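Local coordinates for hypothetical protein (Parabacteroides merdae, PDB 4OO3) that is of unconfirmed function but probably acts as an oxidoreductase that binds NAD or NADP through an N-terminal Rossmann fold, at residues 78-83 / 102-107; 129-134 / 143-148; 40-45 / 86-91; 12-17 / 26-31. All blocks are in the same frame, centred on the assembly; numbering follows the deposited sequence.

Interaction 1 of 4, residues 78-83 / 102-107; sequences DYLEKM and TEYIKK
Tyr-79 and Tyr-104 reach out from two adjacent helices and meet through their hydroxyls, the side chains crossing at about a right angle. The two OH atoms lie 2.3 Å apart in the model, very short for the hydrogen bond they form, so the exact spacing is doubtful; either could be the donor. Tyr-104 OH also bonds to the carboxylate of Asp-18, giving this buried residue a second polar partner. With CG between backbone N and carbonyl carbon (chi1 60°), the Tyr-79 ring is carried toward the other helix although its CB does not point there; Tyr-104 meets it at the edge, near its plane, with CZ 3.9 Å from Tyr-79 CE1. Tyrosine suits both places, since its long flat side chain bridges a gap and still ends in a polar group.

Farther along the helices, away from the phenols, the contact is looser. Leu-80 points across the gap, and its CD1 comes within 4.1 Å of Tyr-104 CD1. At the more solvent-accessible side, the aliphatic part of the partly exposed Lys-107 does the touching: Leu-80 CD2 is 4.1 Å from Lys-107 CD.

The axes of segments 79-83 and 102-107 approach to 11.7 Å, with 17° between their directions, a separation that long side chains must span. Two nearly parallel helices side by side, with Tyr-79 and Tyr-104 both packed on Leu-17 of the first strand, are typical of the helical layer on one face of a Rossmann fold.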
loop_
_atom_site.group_PDB
_atom_site.type_symbol
_atom_site.label_atom_id
_atom_site.label_comp_id
_atom_site.label_asym_id
_atom_site.label_seq_id
_atom_site.Cartn_x
_atom_site.Cartn_y
_atom_site.Cartn_z
ATOM N N ASP A 78 -6.767 26.276 -12.731
ATOM C CA ASP A 78 -6.418 25.602 -13.977
ATOM C C ASP A 78 -5.106 24.820 -13.890
ATOM O O ASP A 78 -4.412 24.667 -14.900
ATOM C CB ASP A 78 -6.320 26.639 -15.104
ATOM C CG ASP A 78 -5.237 27.696 -14.853
ATOM O OD1 ASP A 78 -4.735 27.809 -13.711
ATOM O OD2 ASP A 78 -4.900 28.427 -15.801
ATOM N N TYR A 79 -4.767 24.328 -12.696
ATOM C CA TYR A 79 -3.487 23.636 -12.472
ATOM C C TYR A 79 -3.253 22.470 -13.447
ATOM O O TYR A 79 -2.160 22.352 -14.009
ATOM C CB TYR A 79 -3.347 23.163 -11.006
ATOM C CG TYR A 79 -4.417 22.185 -10.550
ATOM C CD1 TYR A 79 -4.239 20.811 -10.695
ATOM C CD2 TYR A 79 -5.605 22.637 -9.983
ATOM C CE1 TYR A 79 -5.214 19.921 -10.294
ATOM C CE2 TYR A 79 -6.588 21.755 -9.580
ATOM C CZ TYR A 79 -6.386 20.402 -9.736
ATOM O OH TYR A 79 -7.362 19.537 -9.338
ATOM N N LEU A 80 -4.278 21.637 -13.668
ATOM C CA LEU A 80 -4.148 20.465 -14.545
ATOM C C LEU A 80 -3.962 20.893 -15.989
ATOM O O LEU A 80 -3.088 20.396 -16.688
ATOM C CB LEU A 80 -5.373 19.551 -14.443
ATOM C CG LEU A 80 -5.325 18.270 -15.285
ATOM C CD1 LEU A 80 -4.252 17.318 -14.784
ATOM C CD2 LEU A 80 -6.679 17.589 -15.292
ATOM N N GLU A 81 -4.819 21.806 -16.422
ATOM C CA GLU A 81 -4.743 22.406 -17.745
ATOM C C GLU A 81 -3.344 22.993 -18.022
ATOM O O GLU A 81 -2.799 22.797 -19.114
ATOM C CB GLU A 81 -5.855 23.459 -17.857
ATOM C CG GLU A 81 -5.913 24.285 -19.126
ATOM C CD GLU A 81 -7.067 25.276 -19.092
ATOM O OE1 GLU A 81 -8.226 24.826 -18.976
ATOM O OE2 GLU A 81 -6.822 26.498 -19.176
ATOM N N LYS A 82 -2.761 23.677 -17.030
ATOM C CA LYS A 82 -1.412 24.270 -17.167
ATOM C C LYS A 82 -0.313 23.216 -17.247
ATOM O O LYS A 82 0.607 23.330 -18.050
ATOM C CB LYS A 82 -1.095 25.241 -16.014
ATOM C CG LYS A 82 -1.545 26.671 -16.260
ATOM C CD LYS A 82 -0.643 27.388 -17.255
ATOM C CE LYS A 82 -1.269 28.682 -17.754
ATOM N NZ LYS A 82 -1.361 29.716 -16.682
HETATM N N MSE A 83 -0.405 22.198 -16.404
HETATM C CA MSE A 83 0.565 21.106 -16.412
HETATM C C MSE A 83 0.623 20.442 -17.761
HETATM O O MSE A 83 1.701 20.223 -18.314
HETATM C CB MSE A 83 0.178 20.072 -15.362
HETATM C CG MSE A 83 1.326 19.109 -15.094
HETATM SE SE MSE A 83 0.967 17.411 -16.020
HETATM C CE MSE A 83 0.166 16.624 -14.421
ATOM N N THR A 102 -7.665 9.033 -10.752
ATOM C CA THR A 102 -7.643 8.194 -11.946
ATOM C C THR A 102 -7.740 9.047 -13.221
ATOM O O THR A 102 -7.028 8.798 -14.203
ATOM C CB THR A 102 -8.747 7.110 -11.902
ATOM O OG1 THR A 102 -8.877 6.602 -10.565
ATOM C CG2 THR A 102 -8.402 5.961 -12.838
ATOM N N GLU A 103 -8.590 10.070 -13.190
ATOM C CA GLU A 103 -8.697 11.009 -14.315
ATOM C C GLU A 103 -7.371 11.741 -14.538
ATOM O O GLU A 103 -6.900 11.825 -15.667
ATOM C CB GLU A 103 -9.846 11.999 -14.090
ATOM C CG GLU A 103 -10.159 12.908 -15.273
ATOM C CD GLU A 103 -10.461 12.157 -16.567
ATOM O OE1 GLU A 103 -11.117 11.089 -16.522
ATOM O OE2 GLU A 103 -10.045 12.650 -17.638
ATOM N N TYR A 104 -6.766 12.249 -13.466
ATOM C CA TYR A 104 -5.431 12.835 -13.544
ATOM C C TYR A 104 -4.460 11.891 -14.241
ATOM O O TYR A 104 -3.717 12.289 -15.134
ATOM C CB TYR A 104 -4.847 13.087 -12.149
ATOM C CG TYR A 104 -5.432 14.208 -11.317
ATOM C CD1 TYR A 104 -6.247 15.199 -11.867
ATOM C CD2 TYR A 104 -5.111 14.297 -9.965
ATOM C CE1 TYR A 104 -6.738 16.227 -11.078
ATOM C CE2 TYR A 104 -5.601 15.313 -9.174
ATOM C CZ TYR A 104 -6.411 16.275 -9.734
ATOM O OH TYR A 104 -6.884 17.277 -8.922
ATOM N N ILE A 105 -4.446 10.639 -13.794
ATOM C CA ILE A 105 -3.534 9.639 -14.340
ATOM C C ILE A 105 -3.742 9.445 -15.836
ATOM O O ILE A 105 -2.780 9.410 -16.594
ATOM C CB ILE A 105 -3.652 8.289 -13.590
ATOM C CG1 ILE A 105 -3.038 8.418 -12.187
ATOM C CG2 ILE A 105 -2.950 7.174 -14.359
ATOM C CD1 ILE A 105 -3.225 7.208 -11.290
ATOM N N LYS A 106 -4.991 9.313 -16.264
ATOM C CA LYS A 106 -5.281 9.102 -17.680
ATOM C C LYS A 106 -4.736 10.241 -18.560
ATOM O O LYS A 106 -4.046 9.999 -19.553
ATOM C CB LYS A 106 -6.789 8.938 -17.909
ATOM C CG LYS A 106 -7.117 8.303 -19.249
ATOM C CD LYS A 106 -8.484 8.711 -19.760
ATOM C CE LYS A 106 -8.480 10.121 -20.329
ATOM N NZ LYS A 106 -9.593 10.308 -21.302
ATOM N N LYS A 107 -5.032 11.480 -18.183
ATOM C CA LYS A 107 -4.645 12.638 -18.993
ATOM C C LYS A 107 -3.140 12.819 -19.040
ATOM O O LYS A 107 -2.593 13.289 -20.042
ATOM C CB LYS A 107 -5.297 13.912 -18.470
ATOM C CG LYS A 107 -6.814 13.843 -18.456
ATOM C CD LYS A 107 -7.434 15.218 -18.574
ATOM C CE LYS A 107 -7.400 15.691 -20.016
ATOM N NZ LYS A 107 -7.867 17.092 -20.125
#

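Interaction 2 of 4, residues 129-134 / 143-148; sequences KLLEEC and IMLYDI
Leu-145 extends from its strand with CG trans to the backbone N (chi1 172°), which carries its CD2 methyl out to Cys-134 and Leu-131 on the helix. The CB of Leu-131 does not point at the strand, but the branch ends nearer to it. In Cys-134 the SG lies beside the backbone N (chi1 -65°), turned to the neighbouring helix 98-110, where it packs on Ile-105 and Lys-106, and CB is left to meet the leucine.

A single methyl therefore serves both helix residues: Leu-145 CD2 lies 3.8 Å from Cys-134 CB and 4.0 Å from Leu-131 CD1. The two helix positions are three residues apart, roughly one turn, and so present neighbouring surfaces to the strand.

This is the helix-on-strand packing of a beta-alpha-beta unit in the Rossmann fold, made of strand 114-117, helix 125-140 and strand 145-147. The last of these is the outermost strand of the parallel sheet at this end. Leucine suits this place because its length and apolar end let one methyl settle between two helix residues, while the small cysteine probably allows a close approach.

All three residues are buried, and no hydrogen bond links the two segments. Strand alternation sends the neighbours of Leu-145 the other way: Met-144 and Tyr-146 pack on Phe-406 of helix 395-412. Farther along, Asp-147 forms a salt bridge with Lys-426 and a hydrogen bond with Tyr-427, whose side chain also touches Leu-131.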
loop_
_atom_site.group_PDB
_atom_site.type_symbol
_atom_site.label_atom_id
_atom_site.label_comp_id
_atom_site.label_asym_id
_atom_site.label_seq_id
_atom_site.Cartn_x
_atom_site.Cartn_y
_atom_site.Cartn_z
ATOM N N LYS A 129 -12.473 0.784 -14.591
ATOM C CA LYS A 129 -12.580 0.770 -16.050
ATOM C C LYS A 129 -11.642 1.815 -16.645
ATOM O O LYS A 129 -10.927 1.545 -17.608
ATOM C CB LYS A 129 -14.028 1.027 -16.487
ATOM C CG LYS A 129 -14.409 0.380 -17.811
ATOM C CD LYS A 129 -15.885 -0.008 -17.830
ATOM C CE LYS A 129 -16.230 -0.959 -18.970
ATOM N NZ LYS A 129 -16.403 -0.249 -20.265
ATOM N N LEU A 130 -11.636 3.005 -16.049
ATOM C CA LEU A 130 -10.731 4.080 -16.465
ATOM C C LEU A 130 -9.256 3.675 -16.288
ATOM O O LEU A 130 -8.407 4.024 -17.109
ATOM C CB LEU A 130 -11.039 5.368 -15.677
ATOM C CG LEU A 130 -10.462 6.682 -16.221
ATOM C CD1 LEU A 130 -10.953 6.948 -17.637
ATOM C CD2 LEU A 130 -10.807 7.844 -15.298
ATOM N N LEU A 131 -8.964 2.924 -15.227
ATOM C CA LEU A 131 -7.596 2.494 -14.934
ATOM C C LEU A 131 -7.112 1.465 -15.938
ATOM O O LEU A 131 -5.926 1.408 -16.230
ATOM C CB LEU A 131 -7.498 1.913 -13.524
ATOM C CG LEU A 131 -6.123 1.448 -13.029
ATOM C CD1 LEU A 131 -5.160 2.620 -12.930
ATOM C CD2 LEU A 131 -6.244 0.758 -11.683
ATOM N N GLU A 132 -8.022 0.635 -16.441
ATOM C CA GLU A 132 -7.698 -0.284 -17.528
ATOM C C GLU A 132 -7.280 0.469 -18.784
ATOM O O GLU A 132 -6.321 0.082 -19.439
ATOM C CB GLU A 132 -8.885 -1.184 -17.864
ATOM C CG GLU A 132 -9.195 -2.225 -16.812
ATOM C CD GLU A 132 -10.387 -3.063 -17.199
ATOM O OE1 GLU A 132 -11.507 -2.513 -17.282
ATOM O OE2 GLU A 132 -10.193 -4.265 -17.438
ATOM N N GLU A 133 -8.007 1.534 -19.121
ATOM C CA GLU A 133 -7.636 2.382 -20.259
ATOM C C GLU A 133 -6.238 2.998 -20.049
ATOM O O GLU A 133 -5.410 3.003 -20.970
ATOM C CB GLU A 133 -8.683 3.484 -20.488
ATOM C CG GLU A 133 -8.626 4.112 -21.877
ATOM C CD GLU A 133 -9.564 5.301 -22.048
ATOM O OE1 GLU A 133 -10.416 5.541 -21.168
ATOM O OE2 GLU A 133 -9.450 6.005 -23.076
ATOM N N CYS A 134 -5.987 3.496 -18.835
ATOM C CA CYS A 134 -4.676 4.034 -18.451
ATOM C C CYS A 134 -3.552 3.052 -18.766
ATOM O O CYS A 134 -2.535 3.426 -19.360
ATOM C CB CYS A 134 -4.628 4.369 -16.955
ATOM S SG CYS A 134 -5.719 5.702 -16.417
ATOM N N ILE A 143 5.158 3.945 -22.068
ATOM C CA ILE A 143 5.444 4.619 -20.807
ATOM C C ILE A 143 4.946 3.737 -19.665
ATOM O O ILE A 143 4.238 2.753 -19.884
ATOM C CB ILE A 143 4.838 6.048 -20.743
ATOM C CG1 ILE A 143 3.327 6.044 -21.002
ATOM C CG2 ILE A 143 5.533 6.961 -21.749
ATOM C CD1 ILE A 143 2.684 7.409 -20.884
HETATM N N MSE A 144 5.338 4.082 -18.452
HETATM C CA MSE A 144 5.044 3.261 -17.302
HETATM C C MSE A 144 4.030 3.911 -16.414
HETATM O O MSE A 144 4.060 5.119 -16.206
HETATM C CB MSE A 144 6.308 3.052 -16.494
HETATM C CG MSE A 144 6.970 1.739 -16.884
HETATM SE SE MSE A 144 8.687 1.633 -15.938
HETATM C CE MSE A 144 7.936 1.804 -14.143
ATOM N N LEU A 145 3.123 3.088 -15.900
ATOM C CA LEU A 145 2.232 3.449 -14.804
ATOM C C LEU A 145 2.536 2.477 -13.672
ATOM O O LEU A 145 2.527 1.269 -13.881
ATOM C CB LEU A 145 0.758 3.324 -15.241
ATOM C CG LEU A 145 -0.325 3.474 -14.163
ATOM C CD1 LEU A 145 -0.201 4.796 -13.411
ATOM C CD2 LEU A 145 -1.703 3.358 -14.787
ATOM N N TYR A 146 2.809 2.996 -12.479
ATOM C CA TYR A 146 3.185 2.150 -11.343
ATOM C C TYR A 146 2.592 2.686 -10.055
ATOM O O TYR A 146 2.473 3.901 -9.891
ATOM C CB TYR A 146 4.704 2.100 -11.220
ATOM C CG TYR A 146 5.251 0.898 -10.489
ATOM C CD1 TYR A 146 4.849 -0.385 -10.829
ATOM C CD2 TYR A 146 6.209 1.035 -9.491
ATOM C CE1 TYR A 146 5.359 -1.494 -10.178
ATOM C CE2 TYR A 146 6.722 -0.075 -8.834
ATOM C CZ TYR A 146 6.288 -1.332 -9.186
ATOM O OH TYR A 146 6.781 -2.442 -8.559
ATOM N N ASP A 147 2.206 1.789 -9.151
ATOM C CA ASP A 147 1.827 2.209 -7.807
ATOM C C ASP A 147 2.850 1.779 -6.752
ATOM O O ASP A 147 3.864 1.173 -7.064
ATOM C CB ASP A 147 0.373 1.819 -7.452
ATOM C CG ASP A 147 0.130 0.318 -7.401
ATOM O OD1 ASP A 147 1.081 -0.494 -7.490
ATOM O OD2 ASP A 147 -1.058 -0.043 -7.249
ATOM N N ILE A 148 2.581 2.132 -5.502
ATOM C CA ILE A 148 3.562 2.037 -4.442
ATOM C C ILE A 148 3.140 1.004 -3.392
ATOM O O ILE A 148 2.428 1.329 -2.437
ATOM C CB ILE A 148 3.772 3.429 -3.811
ATOM C CG1 ILE A 148 4.193 4.422 -4.905
ATOM C CG2 ILE A 148 4.819 3.359 -2.703
ATOM C CD1 ILE A 148 4.141 5.879 -4.496
#

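Interaction 3 of 4, residues 40-45 / 86-91; sequences YVYAPT and EKKGNV
The Tyr-40 ring carries Lys-88 on one face: CB stands 3.7 Å from the ring centroid, only 5° off the normal, in a CH-pi contact. The extended lysine chain then runs on past the ring, bringing its CD to 3.7 Å from Tyr-40 CE1. A phenol offers such a chain a broad apolar surface, and the lysine can still carry its charge on toward Glu-86.

Tyr-42 is met instead at its edge, where Glu-86 OE1 lies in the ring plane. Tyr-42 OH donates to Glu-86 OE1 at 2.7 Å, meeting that oxygen's anti lone pair, while the carboxylate plane is turned 71° from the ring. The same hydroxyl accepts a bond from a water 2.9 Å away, and that water accepts from Lys-88 N at 2.8 Å; two bonds thus hold the hydroxyl of the buried Tyr-42. Lys-88 NZ makes a long salt bridge to Glu-86 OE1, which may help keep the carboxylate charged.

Two residues apart, both tyrosines point to the same face of strand 38-43, and the connection from helix 79-86 to strand 91-94 lies against that face, with Tyr-42 also packed on Tyr-79 and Met-83 of that helix and on Tyr-74 of strand 70-75.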
loop_
_atom_site.group_PDB
_atom_site.type_symbol
_atom_site.label_atom_id
_atom_site.label_comp_id
_atom_site.label_asym_id
_atom_site.label_seq_id
_atom_site.Cartn_x
_atom_site.Cartn_y
_atom_site.Cartn_z
ATOM N N TYR A 40 8.513 20.405 -10.809
ATOM C CA TYR A 40 7.382 21.213 -11.234
ATOM C C TYR A 40 6.118 20.813 -10.487
ATOM O O TYR A 40 5.647 19.686 -10.609
ATOM C CB TYR A 40 7.228 21.098 -12.752
ATOM C CG TYR A 40 8.473 21.581 -13.465
ATOM C CD1 TYR A 40 8.663 22.932 -13.718
ATOM C CD2 TYR A 40 9.486 20.697 -13.836
ATOM C CE1 TYR A 40 9.807 23.396 -14.344
ATOM C CE2 TYR A 40 10.641 21.155 -14.462
ATOM C CZ TYR A 40 10.793 22.505 -14.710
ATOM O OH TYR A 40 11.924 22.988 -15.329
ATOM N N VAL A 41 5.590 21.740 -9.693
ATOM C CA VAL A 41 4.367 21.521 -8.916
ATOM C C VAL A 41 3.185 22.273 -9.542
ATOM O O VAL A 41 3.289 23.464 -9.847
ATOM C CB VAL A 41 4.553 22.009 -7.456
ATOM C CG1 VAL A 41 3.247 21.920 -6.670
ATOM C CG2 VAL A 41 5.663 21.228 -6.758
ATOM N N TYR A 42 2.073 21.567 -9.738
ATOM C CA TYR A 42 0.811 22.162 -10.169
ATOM C C TYR A 42 -0.286 21.725 -9.210
ATOM O O TYR A 42 -0.506 20.525 -9.008
ATOM C CB TYR A 42 0.448 21.700 -11.581
ATOM C CG TYR A 42 1.478 22.071 -12.616
ATOM C CD1 TYR A 42 2.592 21.280 -12.807
ATOM C CD2 TYR A 42 1.342 23.219 -13.384
ATOM C CE1 TYR A 42 3.554 21.607 -13.744
ATOM C CE2 TYR A 42 2.302 23.559 -14.333
ATOM C CZ TYR A 42 3.407 22.742 -14.499
ATOM O OH TYR A 42 4.371 23.036 -15.419
ATOM N N ALA A 43 -0.998 22.686 -8.644
ATOM C CA ALA A 43 -1.987 22.372 -7.628
ATOM C C ALA A 43 -2.957 23.516 -7.435
ATOM O O ALA A 43 -2.614 24.662 -7.689
ATOM C CB ALA A 43 -1.287 22.070 -6.309
ATOM N N PRO A 44 -4.174 23.211 -6.966
ATOM C CA PRO A 44 -4.993 24.322 -6.510
ATOM C C PRO A 44 -4.339 24.962 -5.285
ATOM O O PRO A 44 -3.549 24.313 -4.588
ATOM C CB PRO A 44 -6.322 23.655 -6.151
ATOM C CG PRO A 44 -5.948 22.258 -5.779
ATOM C CD PRO A 44 -4.762 21.902 -6.625
ATOM N N THR A 45 -4.644 26.230 -5.044
ATOM C CA THR A 45 -4.172 26.912 -3.845
ATOM C C THR A 45 -4.776 26.215 -2.637
ATOM O O THR A 45 -5.831 25.605 -2.742
ATOM C CB THR A 45 -4.623 28.385 -3.816
ATOM O OG1 THR A 45 -6.050 28.440 -3.912
ATOM C CG2 THR A 45 -4.013 29.180 -4.972
ATOM N N GLU A 86 2.148 22.858 -20.438
ATOM C CA GLU A 86 3.559 23.184 -20.315
ATOM C C GLU A 86 4.447 21.962 -20.516
ATOM O O GLU A 86 5.567 22.103 -20.979
ATOM C CB GLU A 86 3.827 23.859 -18.968
ATOM C CG GLU A 86 3.141 25.213 -18.874
ATOM C CD GLU A 86 3.435 25.978 -17.597
ATOM O OE1 GLU A 86 3.963 25.396 -16.619
ATOM O OE2 GLU A 86 3.124 27.186 -17.582
ATOM N N LYS A 87 3.936 20.774 -20.196
ATOM C CA LYS A 87 4.701 19.518 -20.282
ATOM C C LYS A 87 6.171 19.684 -19.885
ATOM O O LYS A 87 7.073 19.392 -20.667
ATOM C CB LYS A 87 4.604 18.895 -21.681
ATOM C CG LYS A 87 3.189 18.513 -22.101
ATOM C CD LYS A 87 3.140 17.248 -22.963
ATOM C CE LYS A 87 2.077 17.312 -24.067
ATOM N NZ LYS A 87 0.723 17.795 -23.657
ATOM N N LYS A 88 6.404 20.141 -18.662
ATOM C CA LYS A 88 7.757 20.468 -18.219
ATOM C C LYS A 88 8.507 19.287 -17.606
ATOM O O LYS A 88 9.711 19.380 -17.373
ATOM C CB LYS A 88 7.718 21.645 -17.243
ATOM C CG LYS A 88 7.679 23.003 -17.935
ATOM C CD LYS A 88 7.331 24.106 -16.950
ATOM C CE LYS A 88 7.791 25.475 -17.418
ATOM N NZ LYS A 88 7.564 26.484 -16.343
ATOM N N GLY A 89 7.804 18.185 -17.358
ATOM C CA GLY A 89 8.402 17.001 -16.745
ATOM C C GLY A 89 8.070 15.728 -17.496
ATOM O O GLY A 89 7.249 15.743 -18.402
ATOM N N ASN A 90 8.725 14.629 -17.118
ATOM C CA ASN A 90 8.516 13.322 -17.751
ATOM C C ASN A 90 8.117 12.204 -16.776
ATOM O O ASN A 90 7.915 11.069 -17.197
ATOM C CB ASN A 90 9.753 12.915 -18.548
ATOM C CG ASN A 90 11.006 12.863 -17.698
ATOM O OD1 ASN A 90 10.948 12.664 -16.485
ATOM N ND2 ASN A 90 12.148 13.036 -18.332
ATOM N N VAL A 91 8.004 12.519 -15.482
ATOM C CA VAL A 91 7.420 11.602 -14.502
ATOM C C VAL A 91 6.524 12.389 -13.549
ATOM O O VAL A 91 6.979 13.343 -12.913
ATOM C CB VAL A 91 8.496 10.887 -13.658
ATOM C CG1 VAL A 91 7.848 9.990 -12.612
ATOM C CG2 VAL A 91 9.436 10.083 -14.544
HETATM O O HOH W 1 4.239 20.591 -16.971
#

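Interaction 4 of 4, residues 12-17 / 26-31; sequences VKLITL and LVQKVS
The opening beta-alpha-beta unit of the Rossmann fold runs from strand 14-17 through helix 22-26 to strand 38-43, and here Leu-14 on its first strand packs against Val-27 and Gln-28, in the connection toward strand 38-43. In this fold the loop leaving the first strand normally approaches the dinucleotide.

Leu-14 does most of the touching. Its CG lies beside the backbone N and opposite the carbonyl carbon (chi1 -61°), and from there CD1 reaches 3.9 Å from Gln-28 CG. The leucine and glutamine slide past each other in opposite directions, so CG of the glutamine meets the methyl while its extended chain runs on toward Thr-16. Glutamine suits this place through its aliphatic stem, which gives the leucine methyl an apolar surface to pack on.

Leu-14 and Thr-16 project on this face of the sheet, whereas Ile-15 and Leu-17 turn to the other and pack on Met-83 of helix 79-86. All four touching residues, Leu-14, Thr-16, Val-27 and Gln-28, are buried. Val-39 on the adjoining strand touches Leu-14, Thr-16 and Gln-28, and Phe-399 of helix 395-412 packs on Val-27.

A type I turn from Leu-26 to Lys-29 sets Val-27 and Gln-28 at its two central positions, both pointing at the strand. Its Lys-29 N bonds to Leu-26 O at 3.1 Å, and the carbonyl of Gln-28 accepts from Trp-69 NE1. Val-27 is the more distant partner, its CG1 4.3 Å from Leu-14 CD1.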
loop_
_atom_site.group_PDB
_atom_site.type_symbol
_atom_site.label_atom_id
_atom_site.label_comp_id
_atom_site.label_asym_id
_atom_site.label_seq_id
_atom_site.Cartn_x
_atom_site.Cartn_y
_atom_site.Cartn_z
ATOM N N VAL A 12 15.451 12.276 -15.079
ATOM C CA VAL A 12 14.074 12.212 -14.597
ATOM C C VAL A 12 13.664 13.593 -14.116
ATOM O O VAL A 12 14.345 14.189 -13.279
ATOM C CB VAL A 12 13.924 11.188 -13.454
ATOM C CG1 VAL A 12 12.568 11.317 -12.767
ATOM C CG2 VAL A 12 14.132 9.778 -13.986
ATOM N N LYS A 13 12.555 14.094 -14.652
ATOM C CA LYS A 13 12.055 15.426 -14.326
ATOM C C LYS A 13 10.680 15.314 -13.704
ATOM O O LYS A 13 9.703 15.053 -14.405
ATOM C CB LYS A 13 11.969 16.295 -15.580
ATOM C CG LYS A 13 13.270 16.977 -15.964
ATOM C CD LYS A 13 13.825 16.472 -17.278
ATOM C CE LYS A 13 15.095 17.225 -17.643
ATOM N NZ LYS A 13 15.317 17.236 -19.111
ATOM N N LEU A 14 10.599 15.547 -12.399
ATOM C CA LEU A 14 9.369 15.305 -11.641
ATOM C C LEU A 14 8.318 16.403 -11.781
ATOM O O LEU A 14 8.626 17.586 -11.746
ATOM C CB LEU A 14 9.667 15.137 -10.145
ATOM C CG LEU A 14 10.567 13.994 -9.688
ATOM C CD1 LEU A 14 10.590 13.951 -8.164
ATOM C CD2 LEU A 14 10.109 12.668 -10.273
ATOM N N ILE A 15 7.072 15.974 -11.928
ATOM C CA ILE A 15 5.916 16.838 -11.796
ATOM C C ILE A 15 5.151 16.354 -10.583
ATOM O O ILE A 15 4.884 15.174 -10.460
ATOM C CB ILE A 15 4.970 16.718 -13.000
ATOM C CG1 ILE A 15 5.693 17.084 -14.297
ATOM C CG2 ILE A 15 3.743 17.592 -12.783
ATOM C CD1 ILE A 15 4.930 16.705 -15.550
ATOM N N THR A 16 4.783 17.255 -9.694
ATOM C CA THR A 16 3.960 16.867 -8.570
ATOM C C THR A 16 2.587 17.470 -8.776
ATOM O O THR A 16 2.440 18.679 -8.785
ATOM C CB THR A 16 4.590 17.319 -7.249
ATOM O OG1 THR A 16 5.959 16.894 -7.221
ATOM C CG2 THR A 16 3.842 16.712 -6.062
ATOM N N LEU A 17 1.588 16.614 -8.967
ATOM C CA LEU A 17 0.248 17.058 -9.329
ATOM C C LEU A 17 -0.716 16.923 -8.160
ATOM O O LEU A 17 -0.984 15.814 -7.692
ATOM C CB LEU A 17 -0.262 16.248 -10.509
ATOM C CG LEU A 17 -1.664 16.603 -11.008
ATOM C CD1 LEU A 17 -1.729 18.021 -11.553
ATOM C CD2 LEU A 17 -2.068 15.585 -12.054
ATOM N N LEU A 26 7.478 12.215 0.166
ATOM C CA LEU A 26 8.399 11.139 0.537
ATOM C C LEU A 26 9.232 10.667 -0.647
ATOM O O LEU A 26 10.356 10.214 -0.471
ATOM C CB LEU A 26 7.629 9.959 1.139
ATOM C CG LEU A 26 8.411 8.879 1.889
ATOM C CD1 LEU A 26 9.402 9.496 2.866
ATOM C CD2 LEU A 26 7.448 7.952 2.618
ATOM N N VAL A 27 8.683 10.781 -1.852
ATOM C CA VAL A 27 9.430 10.475 -3.072
ATOM C C VAL A 27 10.728 11.276 -3.144
ATOM O O VAL A 27 11.736 10.789 -3.658
ATOM C CB VAL A 27 8.582 10.768 -4.335
ATOM C CG1 VAL A 27 9.429 10.704 -5.600
ATOM C CG2 VAL A 27 7.416 9.789 -4.432
ATOM N N GLN A 28 10.689 12.501 -2.627
ATOM C CA GLN A 28 11.817 13.425 -2.676
ATOM C C GLN A 28 12.617 13.479 -1.372
ATOM O O GLN A 28 13.469 14.354 -1.201
ATOM C CB GLN A 28 11.302 14.823 -3.016
ATOM C CG GLN A 28 10.671 14.930 -4.388
ATOM C CD GLN A 28 10.195 16.335 -4.677
ATOM O OE1 GLN A 28 10.960 17.302 -4.563
ATOM N NE2 GLN A 28 8.926 16.466 -5.033
ATOM N N LYS A 29 12.348 12.546 -0.461
ATOM C CA LYS A 29 13.075 12.445 0.811
ATOM C C LYS A 29 14.585 12.309 0.604
ATOM O O LYS A 29 15.369 12.776 1.435
ATOM C CB LYS A 29 12.546 11.248 1.614
ATOM C CG LYS A 29 13.189 11.005 2.977
ATOM C CD LYS A 29 12.576 11.879 4.058
ATOM C CE LYS A 29 13.005 11.438 5.447
ATOM N NZ LYS A 29 12.038 11.880 6.490
ATOM N N VAL A 30 14.993 11.661 -0.486
ATOM C CA VAL A 30 16.420 11.520 -0.789
ATOM C C VAL A 30 16.729 11.941 -2.217
ATOM O O VAL A 30 15.857 11.917 -3.088
ATOM C CB VAL A 30 16.943 10.081 -0.532
ATOM C CG1 VAL A 30 16.444 9.552 0.808
ATOM C CG2 VAL A 30 16.530 9.139 -1.641
ATOM N N SER A 31 17.989 12.295 -2.444
ATOM C CA SER A 31 18.429 12.877 -3.706
ATOM C C SER A 31 18.970 11.824 -4.676
ATOM O O SER A 31 20.179 11.628 -4.784
ATOM C CB SER A 31 19.512 13.926 -3.432
ATOM O OG SER A 31 19.112 14.804 -2.399
#

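Overall arrangement
From the N terminus, interaction 4 comes first, closing the short excursion from strand 14-17 through helix 22-26. Interaction 3 then spans the longest loop, 40 residues between segments 40-45 and 86-91. Interaction 1 opens inside that loop and closes beyond it, so these two cross; none of the four nests within another. Interaction 2 follows in series, joining helix 125-140 to the last strand of the parallel sheet. Interactions 3 and 4 meet through neighbouring strands, with Tyr-40 O probably hydrogen-bonded to Thr-16 N. Interaction 1 touches all three others: Tyr-79 packs on Pro-44, Leu-17 lies against its helices, and Glu-103 meets Leu-130.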